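Side-chain contact in SsRai1 (Scheffersomyces stipitis, PDB 5BTO), which removes the NAD cap from the 5' end of NAD-capped RNAs as a metal-dependent decapping nuclease: residues A[120-125]-A[279-284]. Sequence-based numbering, arbitrary orientation.
Sequences KLLALP and TWAQCF
Leu122, near the end of helix 115-123, faces Ala281 in the middle of the 279-284 helical segment, and their CA atoms, 6.8 Å apart, are the nearest pair of CA atoms across the contact. Both CB atoms point into the interface, and the contact is small, buried and entirely apolar, with no hydrogen bond from one segment to the other. Leu122 carries it with a single branch. With CG anti to the backbone N (chi1 176°), its side chain reaches out from the helix, and methyl CD2 meets Ala281 CB at 3.6 Å. Because Ala281 carries only a methyl group, CD2 can also approach the backbone, 3.9 Å from Ala281 CA. From there CD2 reaches the six-membered ring of the Trp280 indole, 4.2 Å from CZ3, approaching it at a slant. Although Trp280 CB does not point straight at the first helix, this ring extends back toward it. Phe284, one turn further along, packs against the indole within its own helix: its CB lies over one indole face, offset toward the rim, while Trp280 CZ2 sits 3.7 Å above the phenyl plane, also toward the rim. The neighbouring Gln282 CB points away from segment 120-125, and its OE1 accepts a hydrogen bond from Lys258 NZ; both residues bind substrate. The apolar contact lies beside the substrate site, joining the helix that starts at substrate-binding Arg115 to helix 266-286 of the PD-(D/E)XK nuclease fold. Helix 333-350 borders both partners, with Tyr340 against Leu122, Cys333 against Trp280 and Leu337 against Phe284, while strand 254-261, which supplies metal-binding Glu256, packs against Thr279, Gln282 and Cys283.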
loop_
_atom_site.group_PDB
_atom_site.type_symbol
_atom_site.label_atom_id
_atom_site.label_comp_id
_atom_site.label_asym_id
_atom_site.label_seq_id
_atom_site.Cartn_x
_atom_site.Cartn_y
_atom_site.Cartn_z
ATOM N N LYS A 120 14.756 5.459 9.866
ATOM C CA LYS A 120 13.702 6.370 9.418
ATOM C C LYS A 120 12.599 5.623 8.664
ATOM O O LYS A 120 11.419 5.946 8.803
ATOM C CB LYS A 120 14.273 7.473 8.524
ATOM C CG LYS A 120 15.188 8.456 9.231
ATOM C CD LYS A 120 15.597 9.570 8.284
ATOM C CE LYS A 120 16.267 10.717 9.027
ATOM N NZ LYS A 120 16.442 11.909 8.146
ATOM N N LEU A 121 12.978 4.634 7.852
ATOM C CA LEU A 121 11.986 3.848 7.129
ATOM C C LEU A 121 11.205 2.932 8.077
ATOM O O LEU A 121 9.968 2.837 8.002
ATOM C CB LEU A 121 12.656 3.034 6.011
ATOM C CG LEU A 121 13.348 3.853 4.921
ATOM C CD1 LEU A 121 14.037 2.933 3.929
ATOM C CD2 LEU A 121 12.308 4.709 4.190
ATOM N N LEU A 122 11.918 2.288 9.000
ATOM C CA LEU A 122 11.294 1.345 9.909
ATOM C C LEU A 122 10.299 2.046 10.842
ATOM O O LEU A 122 9.245 1.497 11.162
ATOM C CB LEU A 122 12.380 0.621 10.727
ATOM C CG LEU A 122 12.025 -0.373 11.826
ATOM C CD1 LEU A 122 11.107 -1.472 11.353
ATOM C CD2 LEU A 122 13.317 -0.988 12.411
ATOM N N ALA A 123 10.629 3.266 11.246
ATOM C CA ALA A 123 9.830 3.981 12.243
ATOM C C ALA A 123 8.726 4.817 11.615
ATOM O O ALA A 123 7.896 5.385 12.323
ATOM C CB ALA A 123 10.724 4.864 13.098
ATOM N N LEU A 124 8.719 4.886 10.285
ATOM C CA LEU A 124 7.794 5.763 9.549
ATOM C C LEU A 124 6.296 5.636 9.892
ATOM O O LEU A 124 5.617 6.648 10.033
ATOM C CB LEU A 124 8.040 5.615 8.024
ATOM C CG LEU A 124 7.227 6.483 7.054
ATOM C CD1 LEU A 124 8.012 6.743 5.758
ATOM C CD2 LEU A 124 5.862 5.849 6.732
ATOM N N PRO A 125 5.774 4.404 10.022
ATOM C CA PRO A 125 4.329 4.273 10.265
ATOM C C PRO A 125 3.846 5.030 11.503
ATOM O O PRO A 125 2.656 5.367 11.586
ATOM C CB PRO A 125 4.146 2.772 10.485
ATOM C CG PRO A 125 5.262 2.144 9.709
ATOM C CD PRO A 125 6.426 3.093 9.850
ATOM N N THR A 279 14.710 4.036 19.603
ATOM C CA THR A 279 15.878 3.334 20.109
ATOM C C THR A 279 15.804 1.837 19.800
ATOM O O THR A 279 16.798 1.230 19.394
ATOM C CB THR A 279 16.056 3.560 21.621
ATOM O OG1 THR A 279 16.329 4.943 21.856
ATOM C CG2 THR A 279 17.227 2.700 22.180
ATOM N N TRP A 280 14.639 1.231 20.002
ATOM C CA TRP A 280 14.467 -0.170 19.634
ATOM C C TRP A 280 14.809 -0.365 18.144
ATOM O O TRP A 280 15.531 -1.297 17.760
ATOM C CB TRP A 280 13.032 -0.662 19.909
ATOM C CG TRP A 280 12.822 -1.994 19.270
ATOM C CD1 TRP A 280 13.244 -3.209 19.741
ATOM C CD2 TRP A 280 12.232 -2.245 17.984
ATOM N NE1 TRP A 280 12.930 -4.200 18.840
ATOM C CE2 TRP A 280 12.309 -3.634 17.755
ATOM C CE3 TRP A 280 11.633 -1.429 17.017
ATOM C CZ2 TRP A 280 11.804 -4.226 16.598
ATOM C CZ3 TRP A 280 11.138 -2.018 15.864
ATOM C CH2 TRP A 280 11.222 -3.403 15.669
ATOM N N ALA A 281 14.277 0.510 17.304
ATOM C CA ALA A 281 14.497 0.366 15.864
ATOM C C ALA A 281 15.986 0.407 15.533
ATOM O O ALA A 281 16.476 -0.435 14.780
ATOM C CB ALA A 281 13.736 1.442 15.076
ATOM N N GLN A 282 16.695 1.383 16.097
ATOM C CA GLN A 282 18.132 1.547 15.860
ATOM C C GLN A 282 18.916 0.325 16.304
ATOM O O GLN A 282 19.790 -0.176 15.587
ATOM C CB GLN A 282 18.666 2.744 16.645
ATOM C CG GLN A 282 18.202 4.083 16.146
ATOM C CD GLN A 282 18.730 5.212 17.003
ATOM O OE1 GLN A 282 19.697 5.035 17.756
ATOM N NE2 GLN A 282 18.101 6.377 16.902
ATOM N N CYS A 283 18.599 -0.154 17.496
ATOM C CA CYS A 283 19.335 -1.268 18.082
ATOM C C CYS A 283 19.005 -2.586 17.405
ATOM O O CYS A 283 19.896 -3.405 17.163
ATOM C CB CYS A 283 19.072 -1.346 19.583
ATOM S SG CYS A 283 19.838 0.037 20.456
ATOM N N PHE A 284 17.729 -2.776 17.071
ATOM C CA PHE A 284 17.296 -3.996 16.404
ATOM C C PHE A 284 17.987 -4.151 15.046
ATOM O O PHE A 284 18.480 -5.234 14.706
ATOM C CB PHE A 284 15.775 -3.991 16.223
ATOM C CG PHE A 284 15.256 -5.179 15.493
ATOM C CD1 PHE A 284 15.078 -6.382 16.145
ATOM C CD2 PHE A 284 14.939 -5.095 14.145
ATOM C CE1 PHE A 284 14.598 -7.482 15.473
ATOM C CE2 PHE A 284 14.460 -6.197 13.463
ATOM C CZ PHE A 284 14.288 -7.390 14.127
#